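Local coordinates for protein giant-lens (Drosophila melanogaster, PDB 3CGU) that antagonises Egfr signalling without touching the receptor, by sequestering the activating ligand spitz between its three two-fingered repeats, at the interface of chains A and B. Residues are numbered along the deposited sequence; one frame, centred on the assembly and turned at random. Chains: chain A/B, Protein giant-lens.

Contact 1: the interface of chains A and B. Residues chain A 71-73, 121; chain B 40-42, 169.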
# COMPACT_ATOMS: atom_id res chain seq x y z
N ALA A 71 6.34 7.04 9.80
CA ALA A 71 5.63 6.05 8.99
C ALA A 71 4.70 6.78 8.02
O ALA A 71 4.00 7.70 8.41
CB ALA A 71 4.82 5.12 9.89
N ASP A 72 4.71 6.37 6.75
CA ASP A 72 3.90 7.03 5.72
C ASP A 72 3.41 6.06 4.64
O ASP A 72 4.14 5.75 3.70
CB ASP A 72 4.70 8.15 5.05
CG ASP A 72 4.01 8.71 3.81
OD1 ASP A 72 2.82 9.11 3.93
OD2 ASP A 72 4.64 8.76 2.72
N LYS A 73 2.20 5.59 4.82
CA LYS A 73 1.62 4.60 3.96
C LYS A 73 2.47 3.34 3.84
O LYS A 73 2.36 2.44 4.63
CB LYS A 73 1.24 5.20 2.60
CG LYS A 73 0.53 6.51 2.73
CD LYS A 73 -0.16 6.96 1.47
CE LYS A 73 0.78 7.46 0.40
NZ LYS A 73 1.18 8.85 0.57
N VAL A 121 -2.58 11.26 6.03
CA VAL A 121 -1.64 10.76 5.04
C VAL A 121 -1.10 11.87 4.15
O VAL A 121 -1.82 12.77 3.76
CB VAL A 121 -2.28 9.64 4.21
CG1 VAL A 121 -1.43 9.30 2.98
CG2 VAL A 121 -2.50 8.42 5.09
N LEU B 40 1.93 -3.62 7.75
CA LEU B 40 2.98 -2.62 7.79
C LEU B 40 2.56 -1.34 7.07
O LEU B 40 3.41 -0.64 6.51
CB LEU B 40 4.24 -3.18 7.13
CG LEU B 40 4.87 -4.44 7.74
CD1 LEU B 40 5.93 -5.00 6.80
CD2 LEU B 40 5.48 -4.09 9.08
N TYR B 41 1.29 -1.04 7.03
CA TYR B 41 0.83 0.18 6.44
C TYR B 41 0.66 1.09 7.62
O TYR B 41 0.15 0.67 8.64
CB TYR B 41 -0.50 -0.09 5.75
CG TYR B 41 -1.04 1.04 4.92
CD1 TYR B 41 -1.85 1.97 5.45
CD2 TYR B 41 -0.74 1.13 3.60
CE1 TYR B 41 -2.31 2.96 4.71
CE2 TYR B 41 -1.20 2.11 2.86
CZ TYR B 41 -1.99 3.02 3.41
OH TYR B 41 -2.49 4.02 2.65
N GLU B 42 1.08 2.33 7.52
CA GLU B 42 1.02 3.22 8.68
C GLU B 42 1.69 2.65 9.92
O GLU B 42 2.86 2.37 9.85
CB GLU B 42 -0.39 3.68 8.97
CG GLU B 42 -0.92 4.67 7.95
CD GLU B 42 0.03 5.80 7.68
OE1 GLU B 42 0.44 5.97 6.53
OE2 GLU B 42 0.35 6.53 8.61
N LEU B 169 -9.97 8.48 2.53
CA LEU B 169 -8.94 7.88 1.72
C LEU B 169 -9.34 6.48 1.24
O LEU B 169 -9.58 5.58 2.06
CB LEU B 169 -7.64 7.79 2.51
CG LEU B 169 -6.49 7.06 1.81
CD1 LEU B 169 -6.06 7.81 0.57
CD2 LEU B 169 -5.32 6.88 2.75

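Contact 2: the interface of chains A and B. Residues chain A 121, 173-175; chain B 168-170.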
# COMPACT_ATOMS: atom_id res chain seq x y z
N VAL A 121 -2.58 11.26 6.03
CA VAL A 121 -1.64 10.76 5.04
C VAL A 121 -1.10 11.87 4.15
O VAL A 121 -1.82 12.77 3.76
CB VAL A 121 -2.28 9.64 4.21
CG1 VAL A 121 -1.43 9.30 2.98
CG2 VAL A 121 -2.50 8.42 5.09
N ASN A 173 -4.27 5.85 -5.29
CA ASN A 173 -4.74 6.41 -4.03
C ASN A 173 -5.66 7.57 -4.31
O ASN A 173 -5.34 8.42 -5.12
CB ASN A 173 -3.56 6.87 -3.19
CG ASN A 173 -2.94 5.76 -2.42
OD1 ASN A 173 -2.97 5.77 -1.19
ND2 ASN A 173 -2.38 4.78 -3.12
N ILE A 174 -6.81 7.59 -3.67
CA ILE A 174 -7.74 8.69 -3.88
C ILE A 174 -8.02 9.42 -2.57
O ILE A 174 -8.64 8.88 -1.64
CB ILE A 174 -9.04 8.22 -4.61
CG1 ILE A 174 -10.22 9.13 -4.27
CG2 ILE A 174 -9.39 6.78 -4.27
CD1 ILE A 174 -10.38 10.27 -5.24
N ASN A 175 -7.53 10.65 -2.51
CA ASN A 175 -7.73 11.53 -1.36
C ASN A 175 -8.84 12.54 -1.57
O ASN A 175 -8.81 13.35 -2.51
CB ASN A 175 -6.43 12.26 -1.03
CG ASN A 175 -5.53 11.46 -0.11
OD1 ASN A 175 -4.57 10.85 -0.55
ND2 ASN A 175 -5.87 11.42 1.18
N PHE B 168 -11.45 9.50 4.66
CA PHE B 168 -11.28 10.31 3.46
C PHE B 168 -10.22 9.79 2.49
O PHE B 168 -9.65 10.54 1.72
CB PHE B 168 -10.99 11.77 3.84
CG PHE B 168 -12.10 12.42 4.63
CD1 PHE B 168 -11.87 12.87 5.93
CD2 PHE B 168 -13.37 12.56 4.08
CE1 PHE B 168 -12.89 13.46 6.67
CE2 PHE B 168 -14.39 13.15 4.81
CZ PHE B 168 -14.15 13.60 6.11
N LEU B 169 -9.97 8.48 2.53
CA LEU B 169 -8.94 7.88 1.72
C LEU B 169 -9.34 6.48 1.24
O LEU B 169 -9.58 5.58 2.06
CB LEU B 169 -7.64 7.79 2.51
CG LEU B 169 -6.49 7.06 1.81
CD1 LEU B 169 -6.06 7.81 0.57
CD2 LEU B 169 -5.32 6.88 2.75
N ASP B 170 -9.43 6.32 -0.08
CA ASP B 170 -9.66 5.01 -0.70
C ASP B 170 -8.42 4.59 -1.46
O ASP B 170 -7.62 5.41 -1.88
CB ASP B 170 -10.82 5.07 -1.71
CG ASP B 170 -12.08 5.68 -1.12
OD1 ASP B 170 -13.04 5.94 -1.92
OD2 ASP B 170 -12.12 5.91 0.13

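Contact 3: the interface of chains A and B. Residues chain A 189, 191; chain B 188-189, 191.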
# COMPACT_ATOMS: atom_id res chain seq x y z
N HIS A 189 -13.36 9.46 -10.59
CA HIS A 189 -12.19 8.75 -11.11
C HIS A 189 -11.37 9.72 -11.94
O HIS A 189 -11.88 10.75 -12.36
CB HIS A 189 -12.62 7.55 -11.96
CG HIS A 189 -13.41 7.92 -13.17
ND1 HIS A 189 -14.77 8.21 -13.12
CD2 HIS A 189 -13.05 8.06 -14.47
CE1 HIS A 189 -15.20 8.50 -14.34
NE2 HIS A 189 -14.17 8.41 -15.18
N THR A 191 -9.99 9.95 -15.03
CA THR A 191 -10.15 10.31 -16.44
C THR A 191 -11.44 11.09 -16.69
O THR A 191 -11.68 11.57 -17.80
CB THR A 191 -10.12 9.08 -17.38
OG1 THR A 191 -11.08 8.10 -16.93
CG2 THR A 191 -8.74 8.46 -17.40
N SER B 188 -11.43 0.84 -17.96
CA SER B 188 -10.34 1.50 -17.24
C SER B 188 -10.64 1.80 -15.76
O SER B 188 -9.73 1.75 -14.92
CB SER B 188 -9.92 2.78 -17.97
OG SER B 188 -10.95 3.75 -17.96
N HIS B 189 -11.89 2.10 -15.43
CA HIS B 189 -12.29 2.39 -14.04
C HIS B 189 -13.54 1.61 -13.62
O HIS B 189 -14.29 1.14 -14.47
CB HIS B 189 -12.50 3.89 -13.85
CG HIS B 189 -13.68 4.42 -14.59
ND1 HIS B 189 -13.59 4.91 -15.88
CD2 HIS B 189 -14.98 4.54 -14.23
CE1 HIS B 189 -14.79 5.32 -16.28
NE2 HIS B 189 -15.65 5.11 -15.29
N THR B 191 -16.55 2.17 -12.15
CA THR B 191 -17.95 2.58 -12.31
C THR B 191 -18.40 2.54 -13.76
O THR B 191 -19.59 2.64 -14.06
CB THR B 191 -18.19 4.02 -11.82
OG1 THR B 191 -17.26 4.90 -12.48
CG2 THR B 191 -18.02 4.11 -10.31

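Contact 1: the interface of chains A and B
The backbone N of A:Lys73 donates to the carboxylate oxygen OE1 of B:Glu42 at 2.5 Å. The bond reaches OE1 on its syn side, well out of the carboxylate plane. B:Glu42 gives as well as takes: its own backbone N donates to the carbonyl oxygen of A:Lys73 at 3.2 Å, in the carbonyl plane and on a lone pair. One glutamate thus holds both polar backbone atoms of one lysine in a loop-to-loop clasp between the first repeats of the two copies. A glutamate suits this task because its chain, bent at chi2 (-49°), can fold back beside its own backbone. A:Lys73 follows strand 69-72, and its aliphatic stem runs parallel to B:Tyr41. The lysine CA sits over one ring face, toward the rim, 3.9 Å above the plane. With CG anti to the backbone N (chi1 -172°), the tyrosine ring is laid beneath the lysine, and its OH reaches the CB and CG methylenes. A serine replacing B:Tyr41 would probably leave the lysine stem without its flat support and free to turn. The ammonium NZ bends away to a loose salt bridge with OD1 of A:Asp72, on its own chain. That nearby carboxylate may in turn raise the proton affinity of B:Glu42. Small A:Ala71 lets its CB approach the B:Glu42 carbonyl. At the far margin, A:Val121 crosses B:Leu169 at about a right angle, CG2 to CD2 4.0 Å.

Contact 2: the interface of chains A and B
A:Ile174 and B:Asp170 pair as an antiparallel beta bridge, joining strand 169-176 of one chain to the same strand of the other. Backbone hydrogen bonds come first. N of A:Ile174 donates to the carbonyl oxygen of B:Asp170 at 2.9 Å, nearly straight at the hydrogen. The return bond runs from N of B:Asp170 to O of A:Ile174 at 3.1 Å. Because these bonds use only the main chain, they fix the register without demanding particular side chains, and A:Asn175 with B:Leu169 continues the ladder. Apolar packing lies on both faces of the joint. On one, the side chains of A:Ile174 and B:Asp170 run parallel, and CG2 of the isoleucine meets CB of the aspartate at 3.4 Å. A beta-branched isoleucine suits an extended strand, while the short aspartate offers its methylene to the neighbour and turns its carboxylate away from the isoleucine. On the other face, B:Leu169 spreads its two methyls between different partners, CD2 serving A:Val121. The leucine's chi1 of 175° carries CG anti to the backbone N, toward this partner chain. Van der Waals contact with polar groups completes the patch, through the other methyl, CD1. An asparagine offers it a flat, compact amide, and CG of A:Asn175 lies 3.7 Å from CD1. OD1 of A:Asn173 approaches the same methyl from another direction, more distantly. OD1 of A:Asn175 lies 3.6 Å from CD1 of B:Leu169.

Contact 3: the interface of chains A and B
A:His189 and B:His189 stack face to face across the two-fold relation, and they bury more surface than their neighbours here. The imidazole centroids are 3.6 Å apart and the planes differ by 12°, so the overlap is close and nearly parallel. The rings are not in identical orientation: CG lies opposite CG, while CD2 of A:His189 faces ND1 of B:His189 at 3.5 Å. Farther out, NE2 of A:His189 lies over the rim of the opposite ring, 3.3 Å from CE1 of B:His189. Histidine fits because its small, flat ring can meet an identical copy of itself over a whole face. Each CG sits between its backbone N and carbonyl carbon (chi1 63° in A:His189), a rotamer that turns the ring toward the partner chain. With two imidazoles so close, protonation of both at once would probably be disfavoured, so the pairing may be sensitive to pH. The third residue in buried surface is A:Thr191. Its hydroxyl OG1 lies in plane at the edge of A:His189, beside CD2, and also 4.2 Å from ND1 of B:His189. A threonine can thus flank the stack while leaving both stacked faces to the imidazoles; B:Thr191 does the same at the edge of B:His189. B:Ser188, a small residue, borders the patch. All of them belong to the loop between strands 184-185 and 195-197, within the third two-fingered repeat.

Contacts 1 and 2 are neighbours, the centres of their C-alpha atoms about 11 Å apart, and they share A:Val121 and B:Leu169. Contact 3 lies about 16 Å from contact 2 and 24 Å from contact 1. All three repeats contribute: the first mainly to contact 1, the third to contacts 2 and 3 and, through B:Leu169, to contact 1, and the second through A:Val121. Contacts 1 and 2 recur with the chains exchanged, whereas the histidine pair of contact 3 joins the same residue of both copies. The protein binds copies of itself, but the structure alone does not show whether this pairing is the biological one.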